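Local coordinates for protein ACDH-11, isoform b (PDB 4Y9J) that belongs to the acyl-CoA dehydrogenase family of flavoproteins and holds flavin-adenine dinucleotide between subunits of a four-chain assembly, at residues B[19-25]-B[336-341]; B[327-331]-B[361-365]; B[64-69]-B[100-104]; B[410-415]-B[436-442]. All blocks are in the same frame, centred on the assembly; numbering follows the deposited sequence.

Contact 1 (B[19-25]-B[336-341]); sequences QTGPTLH and DYSTKR. With FAD (flavin-adenine dinucleotide), chain C.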
# COMPACT_ATOMS: atom_id res chain seq x y z
N GLN B 19 19.60 -12.38 18.18
CA GLN B 19 20.93 -11.90 17.74
C GLN B 19 21.01 -10.40 17.77
O GLN B 19 20.11 -9.70 17.26
CB GLN B 19 21.20 -12.36 16.30
CG GLN B 19 22.52 -11.90 15.69
CD GLN B 19 23.73 -12.44 16.50
OE1 GLN B 19 23.79 -13.63 16.82
NE2 GLN B 19 24.66 -11.56 16.86
N THR B 20 22.09 -9.88 18.37
CA THR B 20 22.39 -8.41 18.32
C THR B 20 22.88 -8.04 16.93
O THR B 20 23.73 -8.71 16.36
CB THR B 20 23.42 -8.08 19.39
OG1 THR B 20 22.92 -8.54 20.67
CG2 THR B 20 23.68 -6.57 19.48
N GLY B 21 22.29 -7.02 16.35
CA GLY B 21 22.70 -6.47 15.11
C GLY B 21 23.95 -5.63 15.14
O GLY B 21 24.52 -5.40 16.19
N PRO B 22 24.40 -5.18 13.98
CA PRO B 22 25.62 -4.38 13.97
C PRO B 22 25.40 -2.99 14.52
O PRO B 22 24.27 -2.44 14.40
CB PRO B 22 25.95 -4.29 12.47
CG PRO B 22 24.65 -4.44 11.80
CD PRO B 22 23.93 -5.47 12.62
N THR B 23 26.45 -2.39 15.02
CA THR B 23 26.46 -1.03 15.53
C THR B 23 27.23 -0.11 14.58
O THR B 23 28.34 -0.45 14.18
CB THR B 23 27.17 -0.97 16.89
OG1 THR B 23 26.52 -1.84 17.81
CG2 THR B 23 27.21 0.47 17.50
N LEU B 24 26.65 1.06 14.29
CA LEU B 24 27.30 2.10 13.51
C LEU B 24 28.04 2.98 14.46
O LEU B 24 27.46 3.70 15.39
CB LEU B 24 26.30 2.93 12.71
CG LEU B 24 26.91 4.07 11.91
CD1 LEU B 24 27.83 3.49 10.88
CD2 LEU B 24 25.85 4.99 11.30
N HIS B 25 29.34 2.96 14.29
CA HIS B 25 30.18 3.80 15.13
C HIS B 25 30.44 5.13 14.43
O HIS B 25 30.26 5.22 13.23
CB HIS B 25 31.50 3.08 15.38
CG HIS B 25 31.35 1.73 16.01
ND1 HIS B 25 31.00 1.56 17.33
CD2 HIS B 25 31.57 0.49 15.52
CE1 HIS B 25 30.97 0.26 17.61
NE2 HIS B 25 31.31 -0.40 16.52
N ASP B 336 32.02 -4.93 12.61
CA ASP B 336 31.43 -4.92 13.92
C ASP B 336 30.56 -6.17 14.22
O ASP B 336 30.61 -6.72 15.30
CB ASP B 336 30.58 -3.68 14.07
CG ASP B 336 29.99 -3.59 15.41
OD1 ASP B 336 30.67 -3.17 16.30
OD2 ASP B 336 28.79 -3.91 15.57
N TYR B 337 29.76 -6.56 13.27
CA TYR B 337 28.94 -7.77 13.40
C TYR B 337 29.80 -9.00 13.66
O TYR B 337 29.41 -9.85 14.48
CB TYR B 337 28.11 -7.97 12.18
CG TYR B 337 27.05 -9.05 12.32
CD1 TYR B 337 25.98 -8.90 13.21
CD2 TYR B 337 27.08 -10.15 11.50
CE1 TYR B 337 24.99 -9.88 13.30
CE2 TYR B 337 26.06 -11.11 11.53
CZ TYR B 337 25.04 -10.98 12.43
OH TYR B 337 24.08 -11.95 12.52
N SER B 338 30.98 -9.04 13.01
CA SER B 338 31.89 -10.17 13.21
C SER B 338 32.33 -10.39 14.65
O SER B 338 32.71 -11.51 15.01
CB SER B 338 33.10 -10.08 12.29
OG SER B 338 34.09 -9.18 12.75
N THR B 339 32.32 -9.33 15.47
CA THR B 339 32.67 -9.45 16.87
C THR B 339 31.52 -9.96 17.73
O THR B 339 31.67 -10.18 18.88
CB THR B 339 33.16 -8.11 17.50
OG1 THR B 339 32.07 -7.17 17.54
CG2 THR B 339 34.33 -7.53 16.70
N LYS B 340 30.32 -10.05 17.16
CA LYS B 340 29.10 -10.36 17.89
C LYS B 340 28.41 -11.68 17.45
O LYS B 340 27.59 -12.21 18.17
CB LYS B 340 28.04 -9.27 17.56
CG LYS B 340 28.10 -8.00 18.37
CD LYS B 340 26.97 -7.14 17.87
CE LYS B 340 27.50 -5.99 17.08
NZ LYS B 340 27.92 -4.92 18.01
N ARG B 341 28.70 -12.15 16.24
CA ARG B 341 27.98 -13.30 15.67
C ARG B 341 28.83 -14.53 15.88
O ARG B 341 29.89 -14.60 15.32
CB ARG B 341 27.70 -13.09 14.18
CG ARG B 341 26.87 -14.18 13.51
CD ARG B 341 25.54 -14.52 14.22
NE ARG B 341 24.76 -15.54 13.46
CZ ARG B 341 23.55 -16.06 13.81
NH1 ARG B 341 22.87 -15.66 14.89
NH2 ARG B 341 22.97 -16.99 13.02
PA FAD C . 25.36 -16.95 9.59
O1A FAD C . 26.00 -18.38 9.69
O2A FAD C . 25.05 -16.24 10.92
O5B FAD C . 26.34 -15.86 8.86
C5B FAD C . 26.93 -16.19 7.63
C4B FAD C . 28.28 -15.54 7.65
O4B FAD C . 29.00 -16.30 8.64
C3B FAD C . 28.94 -15.72 6.28
O3B FAD C . 29.97 -14.74 6.01
C2B FAD C . 29.54 -17.12 6.42
O2B FAD C . 30.67 -17.31 5.60
C1B FAD C . 30.03 -16.99 7.86
N9A FAD C . 30.39 -18.31 8.42
C8A FAD C . 29.50 -19.21 8.97
N7A FAD C . 30.23 -20.31 9.40
C5A FAD C . 31.59 -20.07 9.12
C6A FAD C . 32.86 -20.78 9.31
N6A FAD C . 32.78 -21.99 9.90
N1A FAD C . 34.02 -20.20 8.91
C2A FAD C . 34.09 -18.99 8.32
N3A FAD C . 32.95 -18.29 8.11
C4A FAD C . 31.70 -18.76 8.47
N1 FAD C . 16.70 -21.92 5.84
C2 FAD C . 15.93 -23.01 6.00
O2 FAD C . 16.35 -23.90 6.74
N3 FAD C . 14.80 -23.18 5.34
C4 FAD C . 14.28 -22.27 4.54
O4 FAD C . 13.18 -22.39 3.97
C4X FAD C . 15.05 -21.01 4.31
N5 FAD C . 14.59 -19.97 3.56
C5X FAD C . 15.36 -18.86 3.33
C6 FAD C . 14.92 -17.79 2.53
C7 FAD C . 15.75 -16.67 2.34
C7M FAD C . 15.31 -15.57 1.45
C8 FAD C . 17.05 -16.60 3.02
C8M FAD C . 17.97 -15.38 2.83
C9 FAD C . 17.49 -17.63 3.82
C9A FAD C . 16.69 -18.76 4.01
N10 FAD C . 17.08 -19.77 4.84
C10 FAD C . 16.31 -20.92 5.04
C1' FAD C . 18.32 -19.61 5.59
C2' FAD C . 19.66 -19.83 4.94
O2' FAD C . 19.88 -21.24 4.66
C3' FAD C . 20.63 -19.15 5.92
O3' FAD C . 20.56 -17.73 5.81
C4' FAD C . 22.01 -19.54 5.50
O4' FAD C . 22.14 -20.96 5.77
C5' FAD C . 23.02 -18.65 6.24
O5' FAD C . 22.89 -18.91 7.64
P FAD C . 22.64 -17.65 8.67
O1P FAD C . 21.54 -16.78 8.10
O2P FAD C . 22.44 -18.27 10.06
O3P FAD C . 24.07 -16.89 8.55
O HOH W 1 25.67 -15.10 17.97
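The diphosphate end of a flavin-adenine dinucleotide pocket borders this contact. Arg341 NE donates to FAD O2A at 2.7 Å, and Arg341 NH2 adds weak bonds to FAD O2A (3.0 Å) and O2P (3.3 Å), a fitting use of a flat cation beside two phosphates. Arg341 NH1 donates to Gln19 OE1 at 2.9 Å, nearly in line, and also reaches Lys193 O of the second subunit. An amide can accept and donate at once, so Gln19 NE2 returns a bond to Lys340 O at 3.3 Å. In the acyl-CoA dehydrogenase fold, residues 336-341 run off the end of the long helix 304-338, and the extended loop 19-25 is laid along this exit. Pro22 CD rests 4.0 Å from Tyr337 CD1, a rigid apolar ring against an aromatic one. Across to the loop, Asp336 accepts two bonds: OD2 takes Thr23 N (2.8 Å) and OD1 takes His25 NE2 (2.9 Å) in the imidazole plane. Lys340 NZ forms a salt bridge with the same OD2, whose place is less sure. Phe591 of the second subunit meets that imidazole nearly at right angles, while Trp85 of the third subunit packs on Gln19 and Pro22.

Contact 2 (B[327-331]-B[361-365]); sequences MRRII and MEVDT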
# COMPACT_ATOMS: atom_id res chain seq x y z
N MET B 327 30.84 1.24 0.23
CA MET B 327 31.90 0.25 0.46
C MET B 327 32.40 0.31 1.91
O MET B 327 32.43 -0.69 2.64
CB MET B 327 33.02 0.44 -0.54
CG MET B 327 32.61 0.20 -1.98
SD MET B 327 33.65 0.94 -3.30
CE MET B 327 35.13 0.17 -2.90
N ARG B 328 32.75 1.50 2.37
CA ARG B 328 33.20 1.66 3.75
C ARG B 328 32.09 1.31 4.73
O ARG B 328 32.36 0.68 5.77
CB ARG B 328 33.69 3.08 3.98
CG ARG B 328 33.94 3.48 5.46
CD ARG B 328 34.96 2.64 6.16
NE ARG B 328 36.25 2.70 5.44
CZ ARG B 328 37.09 1.70 5.24
NH1 ARG B 328 36.80 0.48 5.69
NH2 ARG B 328 38.24 1.93 4.59
N ARG B 329 30.86 1.74 4.46
CA ARG B 329 29.78 1.47 5.40
C ARG B 329 29.57 -0.08 5.62
O ARG B 329 29.50 -0.55 6.75
CB ARG B 329 28.47 2.17 4.97
CG ARG B 329 27.26 1.86 5.84
CD ARG B 329 27.51 2.28 7.28
NE ARG B 329 27.69 3.75 7.44
CZ ARG B 329 26.69 4.62 7.61
NH1 ARG B 329 25.42 4.23 7.54
NH2 ARG B 329 26.96 5.92 7.76
N ILE B 330 29.52 -0.83 4.55
CA ILE B 330 29.31 -2.25 4.66
C ILE B 330 30.45 -2.90 5.37
O ILE B 330 30.22 -3.77 6.18
CB ILE B 330 28.88 -2.90 3.32
CG1 ILE B 330 28.21 -4.26 3.58
CG2 ILE B 330 30.08 -3.14 2.44
CD1 ILE B 330 26.91 -4.14 4.35
N ILE B 331 31.68 -2.47 5.16
CA ILE B 331 32.80 -3.06 5.81
C ILE B 331 32.77 -2.69 7.31
O ILE B 331 33.05 -3.50 8.16
CB ILE B 331 34.13 -2.58 5.16
CG1 ILE B 331 34.29 -3.06 3.72
CG2 ILE B 331 35.35 -2.97 6.01
CD1 ILE B 331 35.53 -2.44 3.06
N MET B 361 38.60 -6.73 0.70
CA MET B 361 37.69 -5.58 0.54
C MET B 361 38.31 -4.30 1.08
O MET B 361 38.19 -3.25 0.45
CB MET B 361 36.36 -5.85 1.24
CG MET B 361 35.65 -7.10 0.67
SD MET B 361 34.34 -7.78 1.72
CE MET B 361 33.24 -6.47 2.04
N GLU B 362 38.98 -4.39 2.22
CA GLU B 362 39.63 -3.28 2.80
C GLU B 362 40.79 -2.73 1.94
O GLU B 362 40.92 -1.55 1.78
CB GLU B 362 40.06 -3.63 4.22
CG GLU B 362 40.75 -2.48 4.89
CD GLU B 362 39.81 -1.32 5.17
OE1 GLU B 362 38.60 -1.56 5.27
OE2 GLU B 362 40.29 -0.18 5.27
N VAL B 363 41.61 -3.60 1.38
CA VAL B 363 42.74 -3.22 0.52
C VAL B 363 42.23 -2.45 -0.72
O VAL B 363 42.74 -1.38 -1.06
CB VAL B 363 43.51 -4.48 0.05
CG1 VAL B 363 44.47 -4.17 -1.10
CG2 VAL B 363 44.25 -5.14 1.19
N ASP B 364 41.18 -2.97 -1.35
CA ASP B 364 40.65 -2.37 -2.56
C ASP B 364 39.97 -1.01 -2.26
O ASP B 364 40.04 -0.11 -3.05
CB ASP B 364 39.64 -3.33 -3.25
CG ASP B 364 40.33 -4.50 -3.98
OD1 ASP B 364 41.56 -4.45 -4.26
OD2 ASP B 364 39.56 -5.47 -4.32
N THR B 365 39.36 -0.89 -1.09
CA THR B 365 38.63 0.30 -0.69
C THR B 365 39.66 1.40 -0.36
O THR B 365 39.44 2.53 -0.69
CB THR B 365 37.75 -0.01 0.54
OG1 THR B 365 36.69 -0.95 0.16
CG2 THR B 365 37.13 1.21 1.05
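Two long helices of the acyl-CoA dehydrogenase C-terminal helical domain, 304-338 and 352-383, run nearly antiparallel here; the segment axes make an angle of 155° and approach to 10.5 Å. The apolar part is built from flexible or branched side chains that fill this gap. Ile331 points across, its CG1 3.9 Å from Met361 CE and its CD1 3.8 Å from Met361 O. Met327, unbranched and able to bend, brings CE to 3.6 Å from Thr365 OG1, and Met413 of helix 389-419 packs beside both residues. Thr365 suits a helix facing such a surface because its hydroxyl bonds back to Met361 O (2.8 Å), although the OG1 position is less certain. The charged part lies along one flank. In a buried setting each charge needs a partner, and Arg328 finds a second one in Asp31, Glu362 in Arg366. Between the helices, guanidinium and carboxylate pair side by side in a two-pronged salt bridge: Arg328 NH2 gives to Glu362 OE2 at 3.0 Å, and Arg328 NH1 to Glu362 OE1 at 2.8 Å, almost exactly in line.

Contact 3 (B[64-69]-B[100-104]); sequences EVEHLG and KLKQI
Helix-on-helix packing inside the AidB-like N-terminal domain brings segment 64-69 of helix 44-74 against segment 100-104 of helix 96-107. Both helices continue beyond the segments; their directions differ by 145°, with a signed crossing of -145° and axes 10.6 Å apart. Glu64 has phi/psi -139/-53; Leu68 and Leu101 have the closest CA atoms, 7.0 Å apart. Leu101 (m, t) is the main bump of its helix. Its CD2 enters the hollow between Val65 CG1 (3.5 Å) and Leu68 CB (3.8 Å), while Leu101 CD1 sits 3.9 Å from Gly69 N, where the glycine presents bare backbone. Leu68, also m, t, projects the other way: its CD1 lies between Ile104 CD1 (3.5 Å) and Lys100 CG (3.6 Å), so the lysine's methylenes serve as apolar wall. Beside this patch, an extended Glu64 (t, t) passes Ile104 (m, t) with Glu64 CD 3.9 Å from Ile104 CD1, and its OE1 is held by Arg60. Glu64 OE2 stays 4.1 Å from Lys100 NZ, and one water spans them, donating to OE2 at 2.6 Å and accepting from NZ at 2.8 Å.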
# COMPACT_ATOMS: atom_id res chain seq x y z
N GLU B 64 21.62 11.21 14.77
CA GLU B 64 20.51 11.88 14.06
C GLU B 64 20.39 11.52 12.59
O GLU B 64 19.31 11.07 12.13
CB GLU B 64 20.53 13.39 14.22
CG GLU B 64 19.32 14.12 13.64
CD GLU B 64 19.40 15.62 13.73
OE1 GLU B 64 20.55 16.14 13.95
OE2 GLU B 64 18.34 16.29 13.60
N VAL B 65 21.45 11.66 11.82
CA VAL B 65 21.31 11.62 10.37
C VAL B 65 20.95 10.22 9.94
O VAL B 65 20.08 10.06 9.10
CB VAL B 65 22.58 12.10 9.61
CG1 VAL B 65 22.34 12.10 8.13
CG2 VAL B 65 22.99 13.51 10.08
N GLU B 66 21.66 9.21 10.45
CA GLU B 66 21.34 7.83 10.06
C GLU B 66 19.80 7.52 10.13
O GLU B 66 19.27 6.89 9.24
CB GLU B 66 22.20 6.89 10.89
CG GLU B 66 21.90 5.43 10.72
CD GLU B 66 22.38 4.82 9.41
OE1 GLU B 66 22.89 5.49 8.48
OE2 GLU B 66 22.21 3.61 9.29
N HIS B 67 19.15 7.91 11.22
CA HIS B 67 17.72 7.59 11.46
C HIS B 67 16.92 8.34 10.47
O HIS B 67 16.04 7.79 9.87
CB HIS B 67 17.30 8.00 12.87
CG HIS B 67 15.79 8.03 13.09
ND1 HIS B 67 15.04 6.88 13.29
CD2 HIS B 67 14.91 9.07 13.16
CE1 HIS B 67 13.76 7.21 13.45
NE2 HIS B 67 13.66 8.52 13.38
N LEU B 68 17.29 9.61 10.23
CA LEU B 68 16.58 10.41 9.22
C LEU B 68 16.64 9.78 7.85
O LEU B 68 15.60 9.66 7.14
CB LEU B 68 17.11 11.84 9.09
CG LEU B 68 16.94 12.75 10.29
CD1 LEU B 68 17.65 14.11 10.11
CD2 LEU B 68 15.49 12.95 10.65
N GLY B 69 17.87 9.37 7.44
CA GLY B 69 18.03 8.71 6.12
C GLY B 69 17.22 7.42 5.99
O GLY B 69 16.61 7.14 4.97
N LYS B 100 14.35 17.68 6.40
CA LYS B 100 15.25 17.86 7.52
C LYS B 100 16.69 17.59 7.12
O LYS B 100 17.59 18.39 7.46
CB LYS B 100 14.84 17.01 8.72
CG LYS B 100 15.73 17.18 9.94
CD LYS B 100 15.70 18.58 10.55
CE LYS B 100 16.62 18.62 11.78
NZ LYS B 100 16.67 19.89 12.51
N LEU B 101 16.90 16.57 6.33
CA LEU B 101 18.25 16.27 5.80
C LEU B 101 18.82 17.42 4.96
O LEU B 101 19.97 17.79 5.11
CB LEU B 101 18.25 14.98 5.03
CG LEU B 101 18.14 13.71 5.90
CD1 LEU B 101 17.55 12.54 5.13
CD2 LEU B 101 19.45 13.33 6.51
N LYS B 102 17.99 18.00 4.10
CA LYS B 102 18.42 19.15 3.30
C LYS B 102 18.81 20.33 4.17
O LYS B 102 19.75 21.05 3.91
CB LYS B 102 17.33 19.56 2.32
CG LYS B 102 17.14 18.53 1.22
CD LYS B 102 15.87 18.80 0.43
CE LYS B 102 15.88 20.00 -0.46
NZ LYS B 102 14.53 20.39 -1.00
N GLN B 103 18.03 20.56 5.20
CA GLN B 103 18.35 21.59 6.15
C GLN B 103 19.65 21.39 6.87
O GLN B 103 20.41 22.36 7.07
CB GLN B 103 17.21 21.81 7.15
CG GLN B 103 15.92 22.16 6.43
CD GLN B 103 14.66 22.03 7.32
OE1 GLN B 103 14.71 21.62 8.49
NE2 GLN B 103 13.52 22.34 6.74
N ILE B 104 19.89 20.19 7.30
CA ILE B 104 21.14 19.81 7.93
C ILE B 104 22.34 20.03 6.99
O ILE B 104 23.38 20.56 7.43
CB ILE B 104 21.09 18.37 8.44
CG1 ILE B 104 20.13 18.26 9.65
CG2 ILE B 104 22.49 17.90 8.83
CD1 ILE B 104 19.85 16.82 10.05
O HOH W 2 18.54 18.82 14.22

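Contact 4 (B[410-415]-B[436-442]); sequences AVPMVS and LRDAQVT
Within the helical C-terminal domain of the acyl-CoA dehydrogenase fold, segment 410-415 of helix 389-419 packs on segment 436-442, which is helical from Leu436 and leads into a type I turn from Ala439 to Thr442, where 440-442 keep helical phi/psi without the regular bonds. The register sets Val411 against Gln440 and Val414 against Leu436, both with CA atoms 5.7 Å apart. Segment 410-415 is helical throughout, kinked at Pro412, whose N cannot bond to the preceding turn. Ala410 starts the interface: its CB is 4.4 Å from Ala439 CB and 3.9 Å from Thr442 OG1, small residues allowing close approach. Val411 (t) follows, with CG2 3.4 Å from Gln440 CA and CG1 3.9 Å from Leu436 CD1. One turn on, Val414 (t) points across, its CG1 3.6 Å from Leu436 CA and its CG2 4.1 Å from Ala439 CB. Leu436 is t, p, which brings CD1 to 3.7 Å from Ser415 N. Thr442 (p) turns OG1 back to Ala439 O at 2.8 Å. Ser415 OG bonds Gln440 NE2 of the second subunit, and Gln440 NE2 of this chain bonds Ser415 OG of that subunit. Val441, facing away from 410-415, touches the flavin-adenine dinucleotide. The two segments thus meet through close-fitting aliphatic groups, while Ser415 OG and Gln440 NE2 are used in bonds to the second subunit.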
# COMPACT_ATOMS: atom_id res chain seq x y z
N ALA B 410 31.82 -1.06 -6.50
CA ALA B 410 30.86 -0.88 -5.40
C ALA B 410 29.86 -2.05 -5.27
O ALA B 410 29.72 -2.58 -4.18
CB ALA B 410 30.07 0.42 -5.57
N VAL B 411 29.21 -2.47 -6.35
CA VAL B 411 28.21 -3.52 -6.19
C VAL B 411 28.83 -4.86 -5.79
O VAL B 411 28.38 -5.45 -4.84
CB VAL B 411 27.27 -3.67 -7.39
CG1 VAL B 411 26.35 -4.88 -7.24
CG2 VAL B 411 26.40 -2.39 -7.54
N PRO B 412 29.89 -5.33 -6.46
CA PRO B 412 30.43 -6.58 -5.93
C PRO B 412 30.95 -6.51 -4.50
O PRO B 412 30.85 -7.52 -3.80
CB PRO B 412 31.59 -6.90 -6.87
CG PRO B 412 31.24 -6.18 -8.14
CD PRO B 412 30.53 -4.92 -7.73
N MET B 413 31.55 -5.38 -4.11
CA MET B 413 32.02 -5.27 -2.75
C MET B 413 30.83 -5.21 -1.74
O MET B 413 30.88 -5.86 -0.70
CB MET B 413 32.89 -4.04 -2.55
CG MET B 413 33.70 -4.20 -1.26
SD MET B 413 34.79 -2.85 -0.96
CE MET B 413 35.98 -3.27 -2.27
N VAL B 414 29.79 -4.47 -2.02
CA VAL B 414 28.68 -4.39 -1.07
C VAL B 414 27.94 -5.75 -1.06
O VAL B 414 27.56 -6.19 -0.00
CB VAL B 414 27.71 -3.25 -1.39
CG1 VAL B 414 26.51 -3.27 -0.45
CG2 VAL B 414 28.45 -1.95 -1.24
N SER B 415 27.88 -6.43 -2.22
CA SER B 415 27.30 -7.78 -2.27
C SER B 415 28.05 -8.73 -1.31
O SER B 415 27.43 -9.55 -0.64
CB SER B 415 27.25 -8.30 -3.71
OG SER B 415 26.74 -9.61 -3.77
N LEU B 436 23.08 -2.06 -0.82
CA LEU B 436 23.35 -2.70 -2.11
C LEU B 436 22.52 -2.07 -3.25
O LEU B 436 23.05 -1.73 -4.34
CB LEU B 436 23.02 -4.18 -2.06
CG LEU B 436 23.25 -4.98 -3.31
CD1 LEU B 436 24.71 -5.10 -3.66
CD2 LEU B 436 22.64 -6.34 -3.15
N ARG B 437 21.21 -1.90 -3.00
CA ARG B 437 20.29 -1.35 -4.00
C ARG B 437 20.76 0.09 -4.43
O ARG B 437 20.75 0.44 -5.62
CB ARG B 437 18.86 -1.37 -3.46
CG ARG B 437 18.32 -2.83 -3.29
CD ARG B 437 16.84 -2.81 -3.05
NE ARG B 437 16.52 -2.33 -1.74
CZ ARG B 437 16.17 -1.11 -1.41
NH1 ARG B 437 16.02 -0.15 -2.32
NH2 ARG B 437 15.87 -0.87 -0.13
N ASP B 438 21.10 0.89 -3.45
CA ASP B 438 21.61 2.24 -3.64
C ASP B 438 23.01 2.30 -4.32
O ASP B 438 23.21 3.07 -5.25
CB ASP B 438 21.55 3.05 -2.33
CG ASP B 438 20.06 3.34 -1.84
OD1 ASP B 438 19.03 2.91 -2.48
OD2 ASP B 438 19.89 4.06 -0.78
N ALA B 439 23.93 1.44 -3.88
CA ALA B 439 25.26 1.36 -4.49
C ALA B 439 25.16 1.03 -5.99
O ALA B 439 25.99 1.47 -6.76
CB ALA B 439 26.10 0.29 -3.78
N GLN B 440 24.13 0.28 -6.40
CA GLN B 440 23.91 -0.06 -7.79
C GLN B 440 23.58 1.14 -8.69
O GLN B 440 23.72 1.06 -9.90
CB GLN B 440 22.88 -1.21 -7.90
CG GLN B 440 22.45 -1.62 -9.28
CD GLN B 440 23.60 -2.23 -10.09
OE1 GLN B 440 24.30 -1.50 -10.86
NE2 GLN B 440 23.87 -3.45 -9.86
N VAL B 441 23.11 2.26 -8.12
CA VAL B 441 22.95 3.44 -8.97
C VAL B 441 24.33 4.00 -9.50
O VAL B 441 24.40 4.60 -10.58
CB VAL B 441 22.17 4.56 -8.27
CG1 VAL B 441 23.03 5.42 -7.37
CG2 VAL B 441 21.46 5.39 -9.35
N THR B 442 25.34 3.79 -8.69
CA THR B 442 26.62 4.53 -8.85
C THR B 442 27.40 4.19 -10.16
O THR B 442 28.01 5.09 -10.69
CB THR B 442 27.52 4.52 -7.61
OG1 THR B 442 28.06 3.22 -7.31
CG2 THR B 442 26.82 5.04 -6.40

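How the contacts relate
From the N terminus, loop 19-25 opens contact 1, which closes only at 336-341 after 310 intervening residues. Nested within that span, contact 3 closes a short loop between two N-terminal helices. Helix 304-338 carries a segment of contact 2 just before the second segment of contact 1, so these two contacts cross; contact 2 closes on helix 352-383. Contact 4 follows in series, joining the next helix, 389-419, to 432-439. The N-terminal part and the C-terminal helices meet where Arg329 of contact 2 makes a salt bridge with Glu66 of contact 3 and packs on Leu24 of contact 1. Met413 of contact 4 packs into contact 2, joining helix 389-419 to helices 304-338 and 352-383.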